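Local coordinates for protease VII (PDB 1I78), which cleaves polypeptides as an omptin-family protease embedded as a beta barrel in the outer membrane of Escherichia coli, at residues Val225-Asn236 / Val249-Lys260. The protein carries 3 engineered substitutions. Numbering follows the deposited sequence.
Sequences VKDQNYYSVAVN and VEGAWNRVTNKK
Between Tyr-231 and Arg-255, Val-233 and Trp-253, and Val-235 and Gly-251, paired N-H···O=C bonds join two antiparallel strands whose axes run 174° apart; Trp-253 N to Val-233 O, at 2.9 Å, is representative. On the face carrying Tyr-230, the packing is close. Its CD1 meets CG2 of Val-256 at 3.9 Å, while CE1 lies 3.7 Å from Asn-254 CB, and CG anti to the backbone N (chi1 165°) brings the ring obliquely against Val-256 and Asn-254. Gln-228, also buried, crosses Val-256 at about a right angle, and its NE2 donates to Thr-257 O at 2.6 Å, 26° out of the amide plane. A second bond from NE2 to Ile-282 O and one from Ser-206 to OE1 engage both ends of this amide. Further along the same face, Asn-236 ND2 reaches Glu-250 OE2 (3.1 Å) on its anti side.

The face with Val-233, Val-235 and Trp-253 lies at the surface and is less buried; there the Trp-253 ring turns its edge to Val-233, CE3 to CG2 at 3.9 Å, and Gly-251 contributes no side chain opposite Val-235. Regular pairing stops at Tyr-230 and Val-256, beyond which Thr-257 N still bonds Asn-229 O; the chain then turns at Asp-227, which with Gln-228 forms a G1 bulge facing Val-204. There Lys-259 NZ bonds Lys-226 O (2.7 Å), and two waters bridge backbone groups, one linking Asn-229 N to Thr-257 O.

This hairpin forms part of the antiparallel barrel wall: strand 192-213 flanks residues 225-236, and strand 272-296 flanks residues 249-260, where Glu-283 forms a salt bridge with Arg-255.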
ATOM      1  N   VAL A 225      -7.494  -3.696  11.291  1.00 42.94           N
ATOM      2  CA  VAL A 225      -7.489  -5.121  10.981  1.00 40.96           C
ATOM      3  C   VAL A 225      -6.158  -5.667  11.498  1.00 41.26           C
ATOM      4  O   VAL A 225      -5.138  -4.975  11.432  1.00 41.19           O
ATOM      5  CB  VAL A 225      -7.589  -5.338   9.456  1.00 40.61           C
ATOM      6  CG1 VAL A 225      -7.811  -6.815   9.135  1.00 38.59           C
ATOM      7  CG2 VAL A 225      -8.712  -4.486   8.896  1.00 39.18           C
ATOM      8  N   LYS A 226      -6.160  -6.898  12.006  1.00 39.73           N
ATOM      9  CA  LYS A 226      -4.941  -7.492  12.550  1.00 40.67           C
ATOM     10  C   LYS A 226      -4.579  -8.850  11.949  1.00 40.07           C
ATOM     11  O   LYS A 226      -5.434  -9.546  11.399  1.00 39.99           O
ATOM     12  CB  LYS A 226      -5.078  -7.647  14.067  1.00 43.34           C
ATOM     13  CG  LYS A 226      -5.455  -6.374  14.804  1.00 45.80           C
ATOM     14  CD  LYS A 226      -5.747  -6.663  16.274  1.00 48.67           C
ATOM     15  CE  LYS A 226      -6.318  -5.431  16.985  1.00 52.52           C
ATOM     16  NZ  LYS A 226      -6.770  -5.710  18.386  1.00 54.09           N
ATOM     17  N   ASP A 227      -3.305  -9.219  12.065  1.00 38.46           N
ATOM     18  CA  ASP A 227      -2.815 -10.499  11.561  1.00 38.10           C
ATOM     19  C   ASP A 227      -3.158 -10.691  10.087  1.00 37.24           C
ATOM     20  O   ASP A 227      -3.570 -11.766   9.646  1.00 38.30           O
ATOM     21  CB  ASP A 227      -3.397 -11.625  12.412  1.00 39.80           C
ATOM     22  CG  ASP A 227      -3.041 -11.476  13.889  1.00 43.86           C
ATOM     23  OD1 ASP A 227      -3.963 -11.383  14.742  1.00 44.27           O
ATOM     24  OD2 ASP A 227      -1.824 -11.439  14.191  1.00 46.26           O
ATOM     25  N   GLN A 228      -2.950  -9.625   9.331  1.00 35.58           N
ATOM     26  CA  GLN A 228      -3.237  -9.590   7.912  1.00 35.36           C
ATOM     27  C   GLN A 228      -2.012 -10.034   7.098  1.00 35.09           C
ATOM     28  O   GLN A 228      -0.872  -9.787   7.487  1.00 37.22           O
ATOM     29  CB  GLN A 228      -3.671  -8.157   7.572  1.00 35.63           C
ATOM     30  CG  GLN A 228      -4.212  -7.943   6.188  1.00 37.70           C
ATOM     31  CD  GLN A 228      -5.209  -6.799   6.137  1.00 38.19           C
ATOM     32  OE1 GLN A 228      -5.019  -5.756   6.775  1.00 37.65           O
ATOM     33  NE2 GLN A 228      -6.275  -6.985   5.368  1.00 36.30           N
ATOM     34  N   ASN A 229      -2.247 -10.696   5.972  1.00 33.47           N
ATOM     35  CA  ASN A 229      -1.158 -11.174   5.126  1.00 33.45           C
ATOM     36  C   ASN A 229      -0.652 -10.121   4.143  1.00 33.26           C
ATOM     37  O   ASN A 229      -1.405  -9.262   3.663  1.00 33.10           O
ATOM     38  CB  ASN A 229      -1.589 -12.427   4.359  1.00 33.62           C
ATOM     39  CG  ASN A 229      -1.765 -13.640   5.272  1.00 38.82           C
ATOM     40  OD1 ASN A 229      -2.722 -14.395   5.129  1.00 41.03           O
ATOM     41  ND2 ASN A 229      -0.830 -13.836   6.205  1.00 38.18           N
ATOM     42  N   TYR A 230       0.643 -10.196   3.867  1.00 30.46           N
ATOM     43  CA  TYR A 230       1.306  -9.287   2.958  1.00 29.19           C
ATOM     44  C   TYR A 230       2.298 -10.080   2.128  1.00 29.86           C
ATOM     45  O   TYR A 230       2.956 -10.996   2.628  1.00 28.43           O
ATOM     46  CB  TYR A 230       2.044  -8.203   3.739  1.00 28.99           C
ATOM     47  CG  TYR A 230       3.040  -7.446   2.914  1.00 31.49           C
ATOM     48  CD1 TYR A 230       2.624  -6.526   1.954  1.00 33.18           C
ATOM     49  CD2 TYR A 230       4.411  -7.645   3.090  1.00 34.77           C
ATOM     50  CE1 TYR A 230       3.543  -5.817   1.191  1.00 32.20           C
ATOM     51  CE2 TYR A 230       5.345  -6.945   2.335  1.00 34.46           C
ATOM     52  CZ  TYR A 230       4.905  -6.026   1.388  1.00 36.17           C
ATOM     53  OH  TYR A 230       5.829  -5.296   0.665  1.00 38.25           O
ATOM     54  N   TYR A 231       2.387  -9.746   0.847  1.00 29.79           N
ATOM     55  CA  TYR A 231       3.325 -10.430  -0.021  1.00 32.95           C
ATOM     56  C   TYR A 231       3.972  -9.371  -0.873  1.00 32.11           C
ATOM     57  O   TYR A 231       3.376  -8.336  -1.154  1.00 31.37           O
ATOM     58  CB  TYR A 231       2.628 -11.464  -0.930  1.00 36.07           C
ATOM     59  CG  TYR A 231       1.684 -12.397  -0.204  1.00 42.27           C
ATOM     60  CD1 TYR A 231       0.375 -12.002   0.101  1.00 43.87           C
ATOM     61  CD2 TYR A 231       2.101 -13.665   0.215  1.00 45.57           C
ATOM     62  CE1 TYR A 231      -0.497 -12.840   0.806  1.00 44.55           C
ATOM     63  CE2 TYR A 231       1.233 -14.520   0.928  1.00 46.88           C
ATOM     64  CZ  TYR A 231      -0.067 -14.095   1.217  1.00 47.44           C
ATOM     65  OH  TYR A 231      -0.939 -14.917   1.909  1.00 48.36           O
ATOM     66  N   SER A 232       5.199  -9.635  -1.289  1.00 31.76           N
ATOM     67  CA  SER A 232       5.909  -8.701  -2.133  1.00 30.38           C
ATOM     68  C   SER A 232       6.879  -9.421  -3.061  1.00 30.27           C
ATOM     69  O   SER A 232       7.511 -10.399  -2.663  1.00 30.63           O
ATOM     70  CB  SER A 232       6.667  -7.709  -1.271  1.00 29.22           C
ATOM     71  OG  SER A 232       7.266  -6.746  -2.102  1.00 34.02           O
ATOM     72  N   VAL A 233       6.976  -8.946  -4.300  1.00 30.44           N
ATOM     73  CA  VAL A 233       7.895  -9.508  -5.283  1.00 30.56           C
ATOM     74  C   VAL A 233       8.559  -8.363  -6.033  1.00 32.06           C
ATOM     75  O   VAL A 233       7.881  -7.513  -6.606  1.00 34.57           O
ATOM     76  CB  VAL A 233       7.170 -10.406  -6.310  1.00 32.86           C
ATOM     77  CG1 VAL A 233       8.159 -10.885  -7.370  1.00 29.39           C
ATOM     78  CG2 VAL A 233       6.544 -11.604  -5.608  1.00 32.08           C
ATOM     79  N   ALA A 234       9.886  -8.320  -6.016  1.00 31.57           N
ATOM     80  CA  ALA A 234      10.598  -7.265  -6.730  1.00 30.70           C
ATOM     81  C   ALA A 234      11.791  -7.852  -7.484  1.00 30.79           C
ATOM     82  O   ALA A 234      12.433  -8.790  -7.009  1.00 30.74           O
ATOM     83  CB  ALA A 234      11.058  -6.163  -5.753  1.00 24.66           C
ATOM     84  N   VAL A 235      12.059  -7.318  -8.675  1.00 30.26           N
ATOM     85  CA  VAL A 235      13.183  -7.772  -9.490  1.00 31.19           C
ATOM     86  C   VAL A 235      13.867  -6.553 -10.101  1.00 32.08           C
ATOM     87  O   VAL A 235      13.221  -5.539 -10.400  1.00 30.93           O
ATOM     88  CB  VAL A 235      12.735  -8.762 -10.621  1.00 33.07           C
ATOM     89  CG1 VAL A 235      12.169 -10.049  -9.998  1.00 31.21           C
ATOM     90  CG2 VAL A 235      11.683  -8.117 -11.523  1.00 31.01           C
ATOM     91  N   ASN A 236      15.180  -6.651 -10.268  1.00 32.00           N
ATOM     92  CA  ASN A 236      15.965  -5.557 -10.823  1.00 31.80           C
ATOM     93  C   ASN A 236      17.032  -6.025 -11.816  1.00 31.66           C
ATOM     94  O   ASN A 236      17.417  -7.202 -11.845  1.00 28.68           O
ATOM     95  CB  ASN A 236      16.631  -4.780  -9.685  1.00 35.65           C
ATOM     96  CG  ASN A 236      17.454  -5.679  -8.767  1.00 38.72           C
ATOM     97  OD1 ASN A 236      18.477  -6.241  -9.169  1.00 42.49           O
ATOM     98  ND2 ASN A 236      16.998  -5.831  -7.531  1.00 40.88           N
ATOM     99  N   VAL A 249      17.428  -0.618 -12.922  1.00 34.42           N
ATOM    100  CA  VAL A 249      16.010  -0.456 -13.185  1.00 33.05           C
ATOM    101  C   VAL A 249      15.284  -1.537 -12.357  1.00 34.49           C
ATOM    102  O   VAL A 249      15.781  -2.664 -12.213  1.00 32.79           O
ATOM    103  CB  VAL A 249      15.787  -0.585 -14.738  1.00 33.35           C
ATOM    104  CG1 VAL A 249      14.997  -1.840 -15.096  1.00 29.75           C
ATOM    105  CG2 VAL A 249      15.162   0.700 -15.275  1.00 28.78           C
ATOM    106  N   GLU A 250      14.132  -1.199 -11.780  1.00 34.53           N
ATOM    107  CA  GLU A 250      13.427  -2.178 -10.955  1.00 34.68           C
ATOM    108  C   GLU A 250      11.914  -2.127 -11.023  1.00 31.63           C
ATOM    109  O   GLU A 250      11.332  -1.073 -11.278  1.00 31.39           O
ATOM    110  CB  GLU A 250      13.852  -2.056  -9.471  1.00 37.44           C
ATOM    111  CG  GLU A 250      13.218  -3.129  -8.582  1.00 42.69           C
ATOM    112  CD  GLU A 250      13.767  -3.174  -7.168  1.00 50.86           C
ATOM    113  OE1 GLU A 250      13.471  -2.246  -6.378  1.00 53.50           O
ATOM    114  OE2 GLU A 250      14.493  -4.150  -6.844  1.00 54.96           O
ATOM    115  N   GLY A 251      11.302  -3.286 -10.781  1.00 28.11           N
ATOM    116  CA  GLY A 251       9.859  -3.421 -10.768  1.00 28.45           C
ATOM    117  C   GLY A 251       9.405  -4.180  -9.525  1.00 30.89           C
ATOM    118  O   GLY A 251       9.882  -5.291  -9.239  1.00 30.11           O
ATOM    119  N   ALA A 252       8.472  -3.589  -8.784  1.00 30.85           N
ATOM    120  CA  ALA A 252       7.966  -4.202  -7.559  1.00 31.51           C
ATOM    121  C   ALA A 252       6.443  -4.267  -7.457  1.00 33.32           C
ATOM    122  O   ALA A 252       5.726  -3.329  -7.799  1.00 32.99           O
ATOM    123  CB  ALA A 252       8.517  -3.464  -6.356  1.00 28.90           C
ATOM    124  N   TRP A 253       5.966  -5.400  -6.964  1.00 34.46           N
ATOM    125  CA  TRP A 253       4.551  -5.641  -6.766  1.00 34.32           C
ATOM    126  C   TRP A 253       4.370  -5.974  -5.298  1.00 34.72           C
ATOM    127  O   TRP A 253       5.253  -6.554  -4.670  1.00 35.89           O
ATOM    128  CB  TRP A 253       4.096  -6.841  -7.589  1.00 34.99           C
ATOM    129  CG  TRP A 253       2.731  -7.356  -7.203  1.00 38.35           C
ATOM    130  CD1 TRP A 253       1.524  -6.822  -7.549  1.00 39.14           C
ATOM    131  CD2 TRP A 253       2.442  -8.520  -6.412  1.00 40.35           C
ATOM    132  NE1 TRP A 253       0.501  -7.583  -7.032  1.00 41.23           N
ATOM    133  CE2 TRP A 253       1.036  -8.632  -6.331  1.00 41.53           C
ATOM    134  CE3 TRP A 253       3.239  -9.483  -5.766  1.00 45.59           C
ATOM    135  CZ2 TRP A 253       0.397  -9.676  -5.631  1.00 44.29           C
ATOM    136  CZ3 TRP A 253       2.601 -10.534  -5.061  1.00 46.88           C
ATOM    137  CH2 TRP A 253       1.193 -10.615  -5.007  1.00 45.59           C
ATOM    138  N   ASN A 254       3.239  -5.601  -4.734  1.00 33.91           N
ATOM    139  CA  ASN A 254       3.009  -5.953  -3.354  1.00 37.96           C
ATOM    140  C   ASN A 254       1.529  -5.938  -3.085  1.00 36.88           C
ATOM    141  O   ASN A 254       0.794  -5.139  -3.652  1.00 38.13           O
ATOM    142  CB  ASN A 254       3.765  -5.015  -2.403  1.00 39.38           C
ATOM    143  CG  ASN A 254       3.288  -3.611  -2.492  1.00 41.55           C
ATOM    144  OD1 ASN A 254       2.129  -3.321  -2.183  1.00 41.60           O
ATOM    145  ND2 ASN A 254       4.171  -2.712  -2.925  1.00 42.74           N
ATOM    146  N   ARG A 255       1.091  -6.856  -2.238  1.00 37.04           N
ATOM    147  CA  ARG A 255      -0.315  -6.957  -1.921  1.00 35.48           C
ATOM    148  C   ARG A 255      -0.598  -7.198  -0.454  1.00 33.57           C
ATOM    149  O   ARG A 255       0.158  -7.889   0.246  1.00 30.63           O
ATOM    150  CB  ARG A 255      -0.943  -8.092  -2.728  1.00 35.84           C
ATOM    151  CG  ARG A 255      -2.397  -8.346  -2.375  1.00 39.34           C
ATOM    152  CD  ARG A 255      -3.036  -9.342  -3.323  1.00 45.20           C
ATOM    153  NE  ARG A 255      -4.450  -9.561  -3.025  1.00 49.14           N
ATOM    154  CZ  ARG A 255      -5.359  -8.590  -2.939  1.00 50.99           C
ATOM    155  NH1 ARG A 255      -5.011  -7.314  -3.127  1.00 50.08           N
ATOM    156  NH2 ARG A 255      -6.624  -8.894  -2.656  1.00 50.09           N
ATOM    157  N   VAL A 256      -1.694  -6.607   0.002  1.00 32.20           N
ATOM    158  CA  VAL A 256      -2.158  -6.814   1.365  1.00 32.73           C
ATOM    159  C   VAL A 256      -3.524  -7.454   1.196  1.00 32.40           C
ATOM    160  O   VAL A 256      -4.464  -6.811   0.746  1.00 35.65           O
ATOM    161  CB  VAL A 256      -2.302  -5.506   2.149  1.00 30.11           C
ATOM    162  CG1 VAL A 256      -3.081  -5.767   3.435  1.00 28.66           C
ATOM    163  CG2 VAL A 256      -0.944  -4.960   2.471  1.00 27.80           C
ATOM    164  N   THR A 257      -3.616  -8.730   1.532  1.00 32.93           N
ATOM    165  CA  THR A 257      -4.858  -9.476   1.400  1.00 34.18           C
ATOM    166  C   THR A 257      -5.951  -8.982   2.339  1.00 33.73           C
ATOM    167  O   THR A 257      -5.694  -8.600   3.481  1.00 34.78           O
ATOM    168  CB  THR A 257      -4.602 -10.968   1.647  1.00 35.38           C
ATOM    169  OG1 THR A 257      -3.891 -11.500   0.529  1.00 41.31           O
ATOM    170  CG2 THR A 257      -5.898 -11.726   1.792  1.00 41.30           C
ATOM    171  N   ASN A 258      -7.184  -8.998   1.847  1.00 33.41           N
ATOM    172  CA  ASN A 258      -8.312  -8.545   2.638  1.00 32.68           C
ATOM    173  C   ASN A 258      -8.610  -9.455   3.824  1.00 32.30           C
ATOM    174  O   ASN A 258      -8.472 -10.679   3.752  1.00 30.14           O
ATOM    175  CB  ASN A 258      -9.562  -8.426   1.768  1.00 31.04           C
ATOM    176  CG  ASN A 258     -10.749  -7.898   2.539  1.00 31.68           C
ATOM    177  OD1 ASN A 258     -10.709  -6.804   3.100  1.00 31.42           O
ATOM    178  ND2 ASN A 258     -11.810  -8.676   2.579  1.00 29.98           N
ATOM    179  N   LYS A 259      -9.028  -8.827   4.913  1.00 31.12           N
ATOM    180  CA  LYS A 259      -9.362  -9.521   6.138  1.00 32.99           C
ATOM    181  C   LYS A 259     -10.315  -8.586   6.886  1.00 35.08           C
ATOM    182  O   LYS A 259     -10.328  -7.378   6.631  1.00 34.91           O
ATOM    183  CB  LYS A 259      -8.080  -9.774   6.945  1.00 33.53           C
ATOM    184  CG  LYS A 259      -8.242 -10.589   8.221  1.00 33.16           C
ATOM    185  CD  LYS A 259      -6.873 -11.051   8.737  1.00 32.83           C
ATOM    186  CE  LYS A 259      -6.986 -11.970   9.943  1.00 30.50           C
ATOM    187  NZ  LYS A 259      -7.520 -11.263  11.139  1.00 28.70           N
ATOM    188  N   LYS A 260     -11.125  -9.138   7.786  1.00 35.75           N
ATOM    189  CA  LYS A 260     -12.067  -8.328   8.543  1.00 38.07           C
ATOM    190  C   LYS A 260     -11.459  -7.857   9.843  1.00 39.32           C
ATOM    191  O   LYS A 260     -10.613  -8.533  10.427  1.00 41.25           O
ATOM    192  CB  LYS A 260     -13.347  -9.120   8.859  1.00 40.32           C
ATOM    193  CG  LYS A 260     -14.223  -9.424   7.653  1.00 42.11           C
ATOM    194  CD  LYS A 260     -15.427 -10.250   8.044  1.00 42.55           C
ATOM    195  CE  LYS A 260     -16.289 -10.581   6.834  1.00 43.99           C
ATOM    196  NZ  LYS A 260     -17.486 -11.372   7.249  1.00 46.83           N
TER
HETATM  197  O   HOH W   1      -8.877  -8.327  12.547  1.00 42.83           O
HETATM  198  O   HOH W   2      -4.941 -11.251   5.099  1.00 44.03           O